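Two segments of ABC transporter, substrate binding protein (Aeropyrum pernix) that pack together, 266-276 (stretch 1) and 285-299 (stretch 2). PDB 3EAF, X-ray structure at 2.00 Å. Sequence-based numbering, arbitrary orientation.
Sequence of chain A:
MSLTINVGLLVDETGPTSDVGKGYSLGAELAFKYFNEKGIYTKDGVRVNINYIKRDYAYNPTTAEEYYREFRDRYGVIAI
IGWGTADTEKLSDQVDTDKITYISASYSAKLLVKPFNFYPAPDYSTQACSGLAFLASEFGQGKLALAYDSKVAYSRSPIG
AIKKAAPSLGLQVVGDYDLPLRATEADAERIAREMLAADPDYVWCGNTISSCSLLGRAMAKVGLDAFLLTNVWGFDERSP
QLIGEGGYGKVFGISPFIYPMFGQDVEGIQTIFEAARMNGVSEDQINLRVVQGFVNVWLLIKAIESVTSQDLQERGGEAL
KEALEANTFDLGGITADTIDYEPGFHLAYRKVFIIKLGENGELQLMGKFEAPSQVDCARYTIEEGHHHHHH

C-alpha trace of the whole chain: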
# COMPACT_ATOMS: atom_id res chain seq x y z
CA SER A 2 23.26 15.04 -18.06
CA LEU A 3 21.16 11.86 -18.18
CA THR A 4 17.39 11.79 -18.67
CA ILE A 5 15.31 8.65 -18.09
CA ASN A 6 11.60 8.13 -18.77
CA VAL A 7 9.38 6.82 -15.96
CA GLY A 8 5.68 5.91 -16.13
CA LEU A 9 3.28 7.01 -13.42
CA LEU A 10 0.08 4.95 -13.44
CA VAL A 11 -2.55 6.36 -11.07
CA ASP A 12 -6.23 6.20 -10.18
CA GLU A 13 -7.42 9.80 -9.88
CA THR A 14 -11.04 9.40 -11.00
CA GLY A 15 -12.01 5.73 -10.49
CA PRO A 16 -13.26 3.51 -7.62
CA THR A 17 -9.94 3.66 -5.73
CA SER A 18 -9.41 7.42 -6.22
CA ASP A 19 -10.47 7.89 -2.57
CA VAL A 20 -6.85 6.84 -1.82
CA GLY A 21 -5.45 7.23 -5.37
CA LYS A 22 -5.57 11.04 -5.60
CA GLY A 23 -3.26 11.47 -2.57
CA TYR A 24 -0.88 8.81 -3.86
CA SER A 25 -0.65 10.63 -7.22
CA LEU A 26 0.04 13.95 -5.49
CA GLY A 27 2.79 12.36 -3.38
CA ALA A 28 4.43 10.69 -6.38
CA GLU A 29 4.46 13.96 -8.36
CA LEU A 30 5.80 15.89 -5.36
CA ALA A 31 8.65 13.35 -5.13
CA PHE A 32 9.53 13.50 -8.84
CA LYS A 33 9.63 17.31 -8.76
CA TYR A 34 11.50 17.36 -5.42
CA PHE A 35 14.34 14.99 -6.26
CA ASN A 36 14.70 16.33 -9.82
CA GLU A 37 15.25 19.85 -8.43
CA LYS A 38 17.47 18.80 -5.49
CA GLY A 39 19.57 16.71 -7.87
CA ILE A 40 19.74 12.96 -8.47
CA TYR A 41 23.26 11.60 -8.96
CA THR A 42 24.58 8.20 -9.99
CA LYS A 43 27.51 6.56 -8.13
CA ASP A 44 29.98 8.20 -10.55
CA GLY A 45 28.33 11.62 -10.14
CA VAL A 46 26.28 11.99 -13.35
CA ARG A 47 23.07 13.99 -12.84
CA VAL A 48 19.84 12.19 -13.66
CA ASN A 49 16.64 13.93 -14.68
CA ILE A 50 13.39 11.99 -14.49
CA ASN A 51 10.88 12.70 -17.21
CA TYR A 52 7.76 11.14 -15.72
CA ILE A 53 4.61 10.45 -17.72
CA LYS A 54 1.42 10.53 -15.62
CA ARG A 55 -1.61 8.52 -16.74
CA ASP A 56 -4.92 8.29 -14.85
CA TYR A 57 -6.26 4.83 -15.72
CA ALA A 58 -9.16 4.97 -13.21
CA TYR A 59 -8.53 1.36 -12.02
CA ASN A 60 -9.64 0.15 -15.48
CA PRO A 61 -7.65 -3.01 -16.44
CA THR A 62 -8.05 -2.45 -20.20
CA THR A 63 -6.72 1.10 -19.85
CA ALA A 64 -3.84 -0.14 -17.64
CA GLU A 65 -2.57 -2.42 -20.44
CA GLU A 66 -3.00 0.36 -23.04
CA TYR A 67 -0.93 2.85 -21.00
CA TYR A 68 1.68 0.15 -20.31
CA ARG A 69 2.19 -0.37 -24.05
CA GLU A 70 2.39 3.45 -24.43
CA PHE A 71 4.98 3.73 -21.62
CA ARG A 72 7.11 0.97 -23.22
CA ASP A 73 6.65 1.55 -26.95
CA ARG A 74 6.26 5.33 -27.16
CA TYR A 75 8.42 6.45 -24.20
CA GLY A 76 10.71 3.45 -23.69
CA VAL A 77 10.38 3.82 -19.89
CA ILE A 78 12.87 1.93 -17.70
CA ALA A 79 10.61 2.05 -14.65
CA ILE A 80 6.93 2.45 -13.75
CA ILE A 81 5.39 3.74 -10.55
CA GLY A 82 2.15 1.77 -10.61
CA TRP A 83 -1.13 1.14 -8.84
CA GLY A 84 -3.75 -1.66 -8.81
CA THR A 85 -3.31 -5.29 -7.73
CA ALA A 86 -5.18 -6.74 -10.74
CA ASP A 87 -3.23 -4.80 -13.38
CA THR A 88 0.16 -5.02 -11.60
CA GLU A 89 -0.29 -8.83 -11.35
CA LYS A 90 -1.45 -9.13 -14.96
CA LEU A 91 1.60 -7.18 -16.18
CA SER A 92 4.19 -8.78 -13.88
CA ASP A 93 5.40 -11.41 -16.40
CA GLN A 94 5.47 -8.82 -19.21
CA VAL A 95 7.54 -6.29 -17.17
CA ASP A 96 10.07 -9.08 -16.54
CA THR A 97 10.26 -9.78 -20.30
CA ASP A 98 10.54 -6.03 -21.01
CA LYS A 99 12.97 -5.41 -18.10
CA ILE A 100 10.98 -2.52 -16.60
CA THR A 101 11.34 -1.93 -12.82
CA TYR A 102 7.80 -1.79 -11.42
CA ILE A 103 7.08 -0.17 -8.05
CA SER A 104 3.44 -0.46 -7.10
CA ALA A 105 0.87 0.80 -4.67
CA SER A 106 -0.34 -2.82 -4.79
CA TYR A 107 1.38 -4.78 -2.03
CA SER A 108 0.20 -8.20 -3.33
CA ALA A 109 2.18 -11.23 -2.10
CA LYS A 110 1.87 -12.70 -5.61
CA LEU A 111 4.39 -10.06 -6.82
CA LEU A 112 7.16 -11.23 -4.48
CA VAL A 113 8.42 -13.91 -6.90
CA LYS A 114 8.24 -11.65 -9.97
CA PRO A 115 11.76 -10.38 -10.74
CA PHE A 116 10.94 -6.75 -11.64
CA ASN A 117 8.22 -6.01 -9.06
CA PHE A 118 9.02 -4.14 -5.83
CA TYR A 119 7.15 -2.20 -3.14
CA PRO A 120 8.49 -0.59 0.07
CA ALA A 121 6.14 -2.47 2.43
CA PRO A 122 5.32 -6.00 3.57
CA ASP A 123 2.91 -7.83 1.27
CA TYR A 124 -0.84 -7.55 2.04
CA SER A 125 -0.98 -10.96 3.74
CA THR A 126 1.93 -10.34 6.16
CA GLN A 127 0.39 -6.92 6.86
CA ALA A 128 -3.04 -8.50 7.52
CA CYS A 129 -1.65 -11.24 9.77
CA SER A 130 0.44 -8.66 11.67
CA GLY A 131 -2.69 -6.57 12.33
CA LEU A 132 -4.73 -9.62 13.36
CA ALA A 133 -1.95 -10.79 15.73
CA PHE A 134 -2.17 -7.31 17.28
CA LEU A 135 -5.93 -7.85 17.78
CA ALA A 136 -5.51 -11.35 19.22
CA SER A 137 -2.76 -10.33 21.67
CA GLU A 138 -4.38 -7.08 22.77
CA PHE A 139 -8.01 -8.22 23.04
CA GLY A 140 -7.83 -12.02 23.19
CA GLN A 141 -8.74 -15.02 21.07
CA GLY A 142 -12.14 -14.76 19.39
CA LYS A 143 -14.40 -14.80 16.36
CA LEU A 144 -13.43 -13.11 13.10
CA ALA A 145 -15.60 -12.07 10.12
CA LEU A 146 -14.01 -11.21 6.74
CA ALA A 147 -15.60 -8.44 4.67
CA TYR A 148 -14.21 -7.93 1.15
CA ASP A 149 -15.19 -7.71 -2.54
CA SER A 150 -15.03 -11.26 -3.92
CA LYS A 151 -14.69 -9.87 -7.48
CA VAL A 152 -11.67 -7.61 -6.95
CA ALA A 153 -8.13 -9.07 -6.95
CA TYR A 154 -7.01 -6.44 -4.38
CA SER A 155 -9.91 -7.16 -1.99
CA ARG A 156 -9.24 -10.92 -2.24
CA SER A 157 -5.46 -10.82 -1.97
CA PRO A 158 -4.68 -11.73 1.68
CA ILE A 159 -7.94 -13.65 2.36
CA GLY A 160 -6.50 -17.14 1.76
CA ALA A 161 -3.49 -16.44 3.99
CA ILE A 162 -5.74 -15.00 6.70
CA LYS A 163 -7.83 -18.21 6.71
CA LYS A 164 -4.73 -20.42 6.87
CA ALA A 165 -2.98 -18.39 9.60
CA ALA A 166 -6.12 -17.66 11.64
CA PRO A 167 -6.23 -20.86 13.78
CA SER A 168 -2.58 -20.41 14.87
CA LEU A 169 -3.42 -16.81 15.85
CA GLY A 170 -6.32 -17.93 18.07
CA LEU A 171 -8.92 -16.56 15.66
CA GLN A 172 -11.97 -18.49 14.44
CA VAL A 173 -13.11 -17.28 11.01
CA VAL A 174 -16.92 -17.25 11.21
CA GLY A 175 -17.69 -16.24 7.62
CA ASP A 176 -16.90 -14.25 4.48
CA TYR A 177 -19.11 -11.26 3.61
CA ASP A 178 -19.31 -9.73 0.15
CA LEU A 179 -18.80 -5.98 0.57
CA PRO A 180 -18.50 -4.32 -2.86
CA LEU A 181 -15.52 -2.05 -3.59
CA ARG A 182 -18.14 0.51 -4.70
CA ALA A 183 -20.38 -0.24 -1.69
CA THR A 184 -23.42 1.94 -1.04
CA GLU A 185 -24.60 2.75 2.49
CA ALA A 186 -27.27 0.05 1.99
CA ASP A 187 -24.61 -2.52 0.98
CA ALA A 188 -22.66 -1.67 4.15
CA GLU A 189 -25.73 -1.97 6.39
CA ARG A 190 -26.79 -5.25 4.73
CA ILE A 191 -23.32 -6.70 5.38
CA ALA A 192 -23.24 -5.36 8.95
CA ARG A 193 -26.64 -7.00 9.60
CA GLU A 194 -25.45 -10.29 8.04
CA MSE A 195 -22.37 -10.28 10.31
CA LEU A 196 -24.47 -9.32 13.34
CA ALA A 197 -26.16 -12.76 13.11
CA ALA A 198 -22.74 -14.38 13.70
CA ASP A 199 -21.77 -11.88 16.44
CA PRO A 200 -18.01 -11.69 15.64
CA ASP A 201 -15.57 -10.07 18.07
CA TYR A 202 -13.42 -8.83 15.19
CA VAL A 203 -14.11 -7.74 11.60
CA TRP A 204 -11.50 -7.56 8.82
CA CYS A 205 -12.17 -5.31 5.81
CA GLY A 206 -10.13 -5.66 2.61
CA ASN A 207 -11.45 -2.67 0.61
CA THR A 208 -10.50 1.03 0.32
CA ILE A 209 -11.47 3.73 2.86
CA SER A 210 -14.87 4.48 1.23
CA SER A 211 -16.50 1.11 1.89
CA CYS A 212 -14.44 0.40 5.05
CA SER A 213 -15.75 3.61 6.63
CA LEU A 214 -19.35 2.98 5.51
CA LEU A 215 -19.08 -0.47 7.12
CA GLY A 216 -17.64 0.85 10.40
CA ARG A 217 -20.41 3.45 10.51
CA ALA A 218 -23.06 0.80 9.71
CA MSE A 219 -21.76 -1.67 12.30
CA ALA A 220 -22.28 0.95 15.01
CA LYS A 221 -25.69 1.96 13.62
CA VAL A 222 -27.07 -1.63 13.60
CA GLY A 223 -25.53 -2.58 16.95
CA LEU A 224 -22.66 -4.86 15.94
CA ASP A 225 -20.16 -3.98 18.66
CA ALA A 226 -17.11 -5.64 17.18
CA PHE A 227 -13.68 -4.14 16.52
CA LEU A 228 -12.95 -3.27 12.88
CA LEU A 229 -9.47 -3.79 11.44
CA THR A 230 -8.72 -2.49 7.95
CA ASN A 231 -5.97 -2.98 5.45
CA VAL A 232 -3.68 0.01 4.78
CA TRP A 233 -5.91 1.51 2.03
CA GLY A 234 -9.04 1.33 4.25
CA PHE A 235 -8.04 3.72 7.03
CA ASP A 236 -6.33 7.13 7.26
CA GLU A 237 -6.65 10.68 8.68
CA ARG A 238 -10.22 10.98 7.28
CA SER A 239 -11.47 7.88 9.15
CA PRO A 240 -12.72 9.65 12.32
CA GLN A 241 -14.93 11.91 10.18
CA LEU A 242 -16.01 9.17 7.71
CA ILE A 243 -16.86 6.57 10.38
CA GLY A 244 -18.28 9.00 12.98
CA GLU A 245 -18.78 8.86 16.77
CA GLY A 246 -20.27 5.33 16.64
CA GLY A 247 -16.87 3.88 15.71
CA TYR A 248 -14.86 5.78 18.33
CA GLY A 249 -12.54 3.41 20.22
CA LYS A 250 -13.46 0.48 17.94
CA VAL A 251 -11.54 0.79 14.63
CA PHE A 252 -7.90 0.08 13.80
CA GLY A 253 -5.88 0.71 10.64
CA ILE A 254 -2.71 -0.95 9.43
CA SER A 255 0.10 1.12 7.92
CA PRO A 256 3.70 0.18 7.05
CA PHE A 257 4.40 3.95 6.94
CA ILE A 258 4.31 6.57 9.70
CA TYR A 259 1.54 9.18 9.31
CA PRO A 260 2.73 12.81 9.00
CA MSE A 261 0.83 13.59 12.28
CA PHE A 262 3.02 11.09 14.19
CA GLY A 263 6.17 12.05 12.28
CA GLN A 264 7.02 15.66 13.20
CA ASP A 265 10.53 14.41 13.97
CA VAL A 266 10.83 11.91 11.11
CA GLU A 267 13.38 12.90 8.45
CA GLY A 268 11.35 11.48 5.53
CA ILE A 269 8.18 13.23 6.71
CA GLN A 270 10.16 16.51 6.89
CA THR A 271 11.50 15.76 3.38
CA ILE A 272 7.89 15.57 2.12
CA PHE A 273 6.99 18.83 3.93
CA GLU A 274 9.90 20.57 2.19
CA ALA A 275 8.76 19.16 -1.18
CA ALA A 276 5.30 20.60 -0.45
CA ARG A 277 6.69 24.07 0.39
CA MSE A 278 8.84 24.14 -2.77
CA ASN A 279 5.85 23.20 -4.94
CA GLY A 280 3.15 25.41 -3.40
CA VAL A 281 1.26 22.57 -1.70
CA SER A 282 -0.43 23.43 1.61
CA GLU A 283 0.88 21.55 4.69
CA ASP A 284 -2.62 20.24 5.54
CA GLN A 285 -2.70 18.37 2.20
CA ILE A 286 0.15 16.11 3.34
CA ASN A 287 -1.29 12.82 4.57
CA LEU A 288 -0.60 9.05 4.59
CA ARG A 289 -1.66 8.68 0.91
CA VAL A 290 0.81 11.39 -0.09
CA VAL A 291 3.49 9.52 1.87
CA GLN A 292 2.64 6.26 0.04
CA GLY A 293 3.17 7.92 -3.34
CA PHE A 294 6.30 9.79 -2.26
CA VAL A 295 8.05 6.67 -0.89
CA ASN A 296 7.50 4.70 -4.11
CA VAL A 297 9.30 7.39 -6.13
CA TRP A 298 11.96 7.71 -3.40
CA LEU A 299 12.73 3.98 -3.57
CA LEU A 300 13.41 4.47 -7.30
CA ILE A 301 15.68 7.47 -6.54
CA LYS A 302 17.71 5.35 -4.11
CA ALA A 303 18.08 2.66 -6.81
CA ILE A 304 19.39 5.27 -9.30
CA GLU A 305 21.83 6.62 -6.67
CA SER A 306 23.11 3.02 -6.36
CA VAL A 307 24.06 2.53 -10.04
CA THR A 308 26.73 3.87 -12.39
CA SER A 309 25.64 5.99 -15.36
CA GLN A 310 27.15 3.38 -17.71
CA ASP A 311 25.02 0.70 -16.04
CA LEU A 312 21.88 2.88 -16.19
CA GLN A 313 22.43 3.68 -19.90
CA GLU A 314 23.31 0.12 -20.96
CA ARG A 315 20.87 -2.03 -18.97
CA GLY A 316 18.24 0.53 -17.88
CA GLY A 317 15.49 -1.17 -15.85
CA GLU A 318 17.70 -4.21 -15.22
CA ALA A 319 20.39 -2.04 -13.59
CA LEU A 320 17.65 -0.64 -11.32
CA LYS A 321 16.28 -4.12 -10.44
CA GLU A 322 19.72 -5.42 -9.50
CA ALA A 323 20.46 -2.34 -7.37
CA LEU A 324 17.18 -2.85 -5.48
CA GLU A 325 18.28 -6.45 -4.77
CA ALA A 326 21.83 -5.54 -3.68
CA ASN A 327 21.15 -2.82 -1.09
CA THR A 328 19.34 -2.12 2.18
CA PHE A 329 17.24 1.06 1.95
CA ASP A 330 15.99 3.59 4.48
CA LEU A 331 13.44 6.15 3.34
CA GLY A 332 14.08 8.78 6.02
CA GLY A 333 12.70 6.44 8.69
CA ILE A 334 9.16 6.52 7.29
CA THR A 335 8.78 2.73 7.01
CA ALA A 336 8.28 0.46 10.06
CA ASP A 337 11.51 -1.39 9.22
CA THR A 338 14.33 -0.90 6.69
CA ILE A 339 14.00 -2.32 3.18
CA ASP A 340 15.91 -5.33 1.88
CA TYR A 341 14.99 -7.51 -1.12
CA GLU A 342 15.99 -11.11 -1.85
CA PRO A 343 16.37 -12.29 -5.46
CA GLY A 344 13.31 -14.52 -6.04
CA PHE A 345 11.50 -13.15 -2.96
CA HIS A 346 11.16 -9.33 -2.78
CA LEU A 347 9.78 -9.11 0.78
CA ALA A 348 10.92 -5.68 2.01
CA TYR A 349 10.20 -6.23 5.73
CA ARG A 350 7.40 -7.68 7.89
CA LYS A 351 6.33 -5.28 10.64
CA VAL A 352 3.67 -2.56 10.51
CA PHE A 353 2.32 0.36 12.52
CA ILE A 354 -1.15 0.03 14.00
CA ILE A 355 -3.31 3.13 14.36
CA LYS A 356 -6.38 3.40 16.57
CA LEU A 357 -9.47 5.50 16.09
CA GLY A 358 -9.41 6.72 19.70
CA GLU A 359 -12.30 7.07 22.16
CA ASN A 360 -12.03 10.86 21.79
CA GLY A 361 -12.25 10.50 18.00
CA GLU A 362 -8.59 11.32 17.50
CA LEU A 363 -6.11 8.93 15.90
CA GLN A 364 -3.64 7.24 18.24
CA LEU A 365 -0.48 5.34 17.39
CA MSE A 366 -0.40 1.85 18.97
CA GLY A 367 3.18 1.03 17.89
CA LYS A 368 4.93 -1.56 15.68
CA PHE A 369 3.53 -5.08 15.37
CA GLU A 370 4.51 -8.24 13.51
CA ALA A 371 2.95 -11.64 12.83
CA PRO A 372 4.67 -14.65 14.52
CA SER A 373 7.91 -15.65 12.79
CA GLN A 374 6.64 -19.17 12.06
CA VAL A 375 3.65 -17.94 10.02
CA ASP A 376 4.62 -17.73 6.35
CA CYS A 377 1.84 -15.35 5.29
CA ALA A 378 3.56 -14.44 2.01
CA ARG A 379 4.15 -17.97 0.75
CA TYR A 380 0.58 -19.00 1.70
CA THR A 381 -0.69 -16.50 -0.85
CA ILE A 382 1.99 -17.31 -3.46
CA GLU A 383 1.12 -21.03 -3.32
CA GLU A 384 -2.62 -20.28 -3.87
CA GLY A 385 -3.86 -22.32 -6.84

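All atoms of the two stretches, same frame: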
# COMPACT_ATOMS: atom_id res chain seq x y z
N VAL A 266 10.36 12.91 12.06
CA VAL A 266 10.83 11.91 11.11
C VAL A 266 11.39 12.61 9.87
O VAL A 266 10.71 13.42 9.25
CB VAL A 266 9.72 10.88 10.74
CG1 VAL A 266 10.19 9.93 9.66
CG2 VAL A 266 9.29 10.09 11.99
N GLU A 267 12.64 12.28 9.54
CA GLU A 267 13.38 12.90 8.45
C GLU A 267 12.60 12.87 7.13
O GLU A 267 12.42 13.90 6.48
CB GLU A 267 14.77 12.25 8.31
CG GLU A 267 15.81 13.06 7.53
CD GLU A 267 15.68 12.92 6.02
OE1 GLU A 267 15.03 11.95 5.57
OE2 GLU A 267 16.20 13.79 5.28
N GLY A 268 12.10 11.68 6.78
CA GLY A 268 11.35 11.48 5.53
C GLY A 268 10.05 12.25 5.45
O GLY A 268 9.67 12.72 4.38
N ILE A 269 9.36 12.37 6.59
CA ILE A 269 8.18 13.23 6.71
C ILE A 269 8.55 14.71 6.51
O ILE A 269 7.83 15.46 5.83
CB ILE A 269 7.45 13.02 8.07
CG1 ILE A 269 6.88 11.60 8.19
CG2 ILE A 269 6.34 14.05 8.27
CD1 ILE A 269 5.88 11.21 7.09
N GLN A 270 9.67 15.14 7.09
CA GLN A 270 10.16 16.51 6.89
C GLN A 270 10.63 16.76 5.45
O GLN A 270 10.54 17.89 4.95
CB GLN A 270 11.26 16.87 7.90
CG GLN A 270 10.73 17.05 9.33
CD GLN A 270 9.56 18.03 9.42
OE1 GLN A 270 9.57 19.09 8.80
NE2 GLN A 270 8.55 17.67 10.19
N THR A 271 11.13 15.71 4.80
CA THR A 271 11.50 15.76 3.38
C THR A 271 10.26 16.04 2.51
O THR A 271 10.31 16.86 1.59
CB THR A 271 12.20 14.45 2.95
OG1 THR A 271 13.46 14.34 3.64
CG2 THR A 271 12.45 14.40 1.46
N ILE A 272 9.16 15.36 2.81
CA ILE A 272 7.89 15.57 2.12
C ILE A 272 7.35 17.00 2.35
O ILE A 272 6.92 17.66 1.41
CB ILE A 272 6.82 14.49 2.47
CG1 ILE A 272 7.35 13.09 2.09
CG2 ILE A 272 5.48 14.78 1.76
CD1 ILE A 272 6.49 11.90 2.53
N PHE A 273 7.41 17.46 3.60
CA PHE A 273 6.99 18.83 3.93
C PHE A 273 7.79 19.90 3.18
O PHE A 273 7.23 20.92 2.78
CB PHE A 273 7.05 19.07 5.44
CG PHE A 273 5.87 18.51 6.18
CD1 PHE A 273 4.57 18.79 5.77
CD2 PHE A 273 6.06 17.70 7.30
CE1 PHE A 273 3.48 18.28 6.45
CE2 PHE A 273 4.96 17.17 7.98
CZ PHE A 273 3.67 17.46 7.56
N GLU A 274 9.08 19.65 2.97
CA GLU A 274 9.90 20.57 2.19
C GLU A 274 9.48 20.54 0.71
O GLU A 274 9.37 21.58 0.07
CB GLU A 274 11.40 20.28 2.33
CG GLU A 274 12.28 21.44 1.83
CD GLU A 274 13.74 21.07 1.58
OE1 GLU A 274 14.12 19.90 1.78
OE2 GLU A 274 14.51 21.96 1.17
N ALA A 275 9.24 19.33 0.19
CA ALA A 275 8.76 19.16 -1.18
C ALA A 275 7.47 19.95 -1.40
O ALA A 275 7.33 20.66 -2.40
CB ALA A 275 8.55 17.68 -1.50
N ALA A 276 6.55 19.84 -0.44
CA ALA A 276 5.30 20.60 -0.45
C ALA A 276 5.53 22.12 -0.49
O ALA A 276 4.91 22.81 -1.30
CB ALA A 276 4.45 20.21 0.75
N GLN A 285 -2.43 19.32 3.28
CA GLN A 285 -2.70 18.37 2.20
C GLN A 285 -1.76 17.17 2.26
O GLN A 285 -1.89 16.24 1.46
CB GLN A 285 -2.61 19.06 0.83
CG GLN A 285 -3.67 20.13 0.62
CD GLN A 285 -3.78 20.58 -0.83
OE1 GLN A 285 -2.91 20.31 -1.66
NE2 GLN A 285 -4.87 21.28 -1.15
N ILE A 286 -0.82 17.19 3.20
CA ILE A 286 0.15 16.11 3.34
C ILE A 286 -0.41 15.08 4.32
O ILE A 286 -0.61 15.37 5.50
CB ILE A 286 1.53 16.64 3.79
CG1 ILE A 286 2.05 17.72 2.81
CG2 ILE A 286 2.54 15.50 3.96
CD1 ILE A 286 2.24 17.24 1.37
N ASN A 287 -0.67 13.88 3.80
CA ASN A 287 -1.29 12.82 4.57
C ASN A 287 -0.64 11.48 4.23
O ASN A 287 0.28 11.43 3.42
CB ASN A 287 -2.81 12.79 4.31
CG ASN A 287 -3.15 12.69 2.82
OD1 ASN A 287 -2.60 11.86 2.09
ND2 ASN A 287 -4.05 13.55 2.37
N LEU A 288 -1.12 10.40 4.85
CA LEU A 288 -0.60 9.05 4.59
C LEU A 288 -0.55 8.68 3.09
O LEU A 288 0.42 8.07 2.63
CB LEU A 288 -1.43 8.01 5.35
CG LEU A 288 -1.17 6.54 5.00
CD1 LEU A 288 0.23 6.12 5.44
CD2 LEU A 288 -2.25 5.65 5.62
N ARG A 289 -1.59 9.04 2.34
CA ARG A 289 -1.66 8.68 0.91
C ARG A 289 -0.55 9.36 0.13
O ARG A 289 0.08 8.75 -0.73
CB ARG A 289 -3.04 9.02 0.33
CG ARG A 289 -4.23 8.41 1.08
CD ARG A 289 -3.97 6.96 1.50
NE ARG A 289 -5.02 6.43 2.36
CZ ARG A 289 -4.98 5.25 2.95
NH1 ARG A 289 -3.93 4.45 2.78
NH2 ARG A 289 -6.00 4.85 3.70
N VAL A 290 -0.31 10.63 0.45
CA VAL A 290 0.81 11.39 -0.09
C VAL A 290 2.14 10.71 0.24
O VAL A 290 3.00 10.57 -0.63
CB VAL A 290 0.78 12.87 0.40
CG1 VAL A 290 1.99 13.66 -0.12
CG2 VAL A 290 -0.52 13.55 -0.03
N VAL A 291 2.30 10.26 1.48
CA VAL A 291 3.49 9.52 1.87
C VAL A 291 3.67 8.26 1.00
O VAL A 291 4.77 7.98 0.52
CB VAL A 291 3.47 9.13 3.38
CG1 VAL A 291 4.69 8.29 3.74
CG2 VAL A 291 3.40 10.38 4.26
N GLN A 292 2.59 7.52 0.78
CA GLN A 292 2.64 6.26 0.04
C GLN A 292 3.13 6.45 -1.39
O GLN A 292 3.89 5.62 -1.90
CB GLN A 292 1.28 5.54 0.08
CG GLN A 292 0.94 5.04 1.48
CD GLN A 292 -0.36 4.29 1.55
OE1 GLN A 292 -1.39 4.85 1.88
NE2 GLN A 292 -0.32 2.99 1.26
N GLY A 293 2.70 7.54 -2.01
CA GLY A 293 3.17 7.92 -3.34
C GLY A 293 4.61 8.37 -3.34
O GLY A 293 5.41 7.94 -4.18
N PHE A 294 4.95 9.24 -2.39
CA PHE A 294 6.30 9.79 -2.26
C PHE A 294 7.35 8.69 -2.08
O PHE A 294 8.39 8.70 -2.75
CB PHE A 294 6.35 10.77 -1.08
CG PHE A 294 7.53 11.72 -1.11
CD1 PHE A 294 7.41 12.98 -1.69
CD2 PHE A 294 8.75 11.35 -0.55
CE1 PHE A 294 8.50 13.87 -1.71
CE2 PHE A 294 9.84 12.23 -0.57
CZ PHE A 294 9.71 13.48 -1.15
N VAL A 295 7.08 7.73 -1.19
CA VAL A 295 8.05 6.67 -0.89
C VAL A 295 8.29 5.71 -2.05
O VAL A 295 9.38 5.14 -2.14
CB VAL A 295 7.72 5.88 0.41
CG1 VAL A 295 7.80 6.81 1.63
CG2 VAL A 295 6.37 5.14 0.31
N ASN A 296 7.30 5.52 -2.92
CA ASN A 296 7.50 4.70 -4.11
C ASN A 296 8.51 5.35 -5.07
O ASN A 296 9.43 4.69 -5.55
CB ASN A 296 6.18 4.37 -4.82
CG ASN A 296 5.43 3.22 -4.13
OD1 ASN A 296 5.78 2.82 -3.02
ND2 ASN A 296 4.39 2.70 -4.79
N VAL A 297 8.35 6.64 -5.31
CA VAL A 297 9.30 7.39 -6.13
C VAL A 297 10.69 7.40 -5.46
O VAL A 297 11.71 7.19 -6.13
CB VAL A 297 8.80 8.82 -6.41
CG1 VAL A 297 9.85 9.65 -7.12
CG2 VAL A 297 7.49 8.77 -7.22
N TRP A 298 10.71 7.62 -4.15
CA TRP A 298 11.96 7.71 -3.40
C TRP A 298 12.76 6.41 -3.48
O TRP A 298 13.99 6.44 -3.59
CB TRP A 298 11.71 8.05 -1.93
CG TRP A 298 12.88 8.69 -1.21
CD1 TRP A 298 14.17 8.82 -1.65
CD2 TRP A 298 12.84 9.29 0.09
NE1 TRP A 298 14.94 9.47 -0.71
CE2 TRP A 298 14.15 9.76 0.38
CE3 TRP A 298 11.83 9.47 1.06
CZ2 TRP A 298 14.47 10.40 1.58
CZ3 TRP A 298 12.16 10.12 2.25
CH2 TRP A 298 13.46 10.58 2.49
N LEU A 299 12.07 5.27 -3.42
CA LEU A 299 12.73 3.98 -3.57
C LEU A 299 13.44 3.90 -4.92
O LEU A 299 14.56 3.40 -5.00
CB LEU A 299 11.73 2.82 -3.41
CG LEU A 299 12.32 1.40 -3.49
CD1 LEU A 299 13.21 1.09 -2.27
CD2 LEU A 299 11.22 0.35 -3.64

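The flank of I272 lies squarely over one face of the F294 ring: its CG1 sits 3.5 Å from the centroid of the F294 ring, 14° off the ring normal, a CH-pi contact in a mainly apolar junction. Helices 267-276 and 288-299 cross almost at right angles (96°), their axes 11.0 Å apart at closest approach, and no hydrogen bond joins the stretches; the contact is one of side-chain packing that buries 535 Å², both sides summed. I272 is the hub. Its CG2 reaches I286 CG2 (3.7 Å) and V290 CG1 (4.1 Å), while its CD1 meets V291 CG2 (3.9 Å), a methyl that I269 CD1 also approaches at 3.9 Å. Before the second helix begins, I286 points toward stretch 1, placing its CB 3.7 Å from F273 CE1 and its CD1 3.8 Å from A276 CB. One turn on from T271, A275 sets its CB 3.8 Å from F294 CE1. At the other end, G268 lets W298 come close: G268 CA lies at the edge of the W298 ring, near its plane, 3.6 Å from W298 CZ3, and an ideal CB there would fall only 3.3 Å from that CZ3. Within stretch 2, N287 caps the helix, its OD1 accepting from V290 N at 3.1 Å.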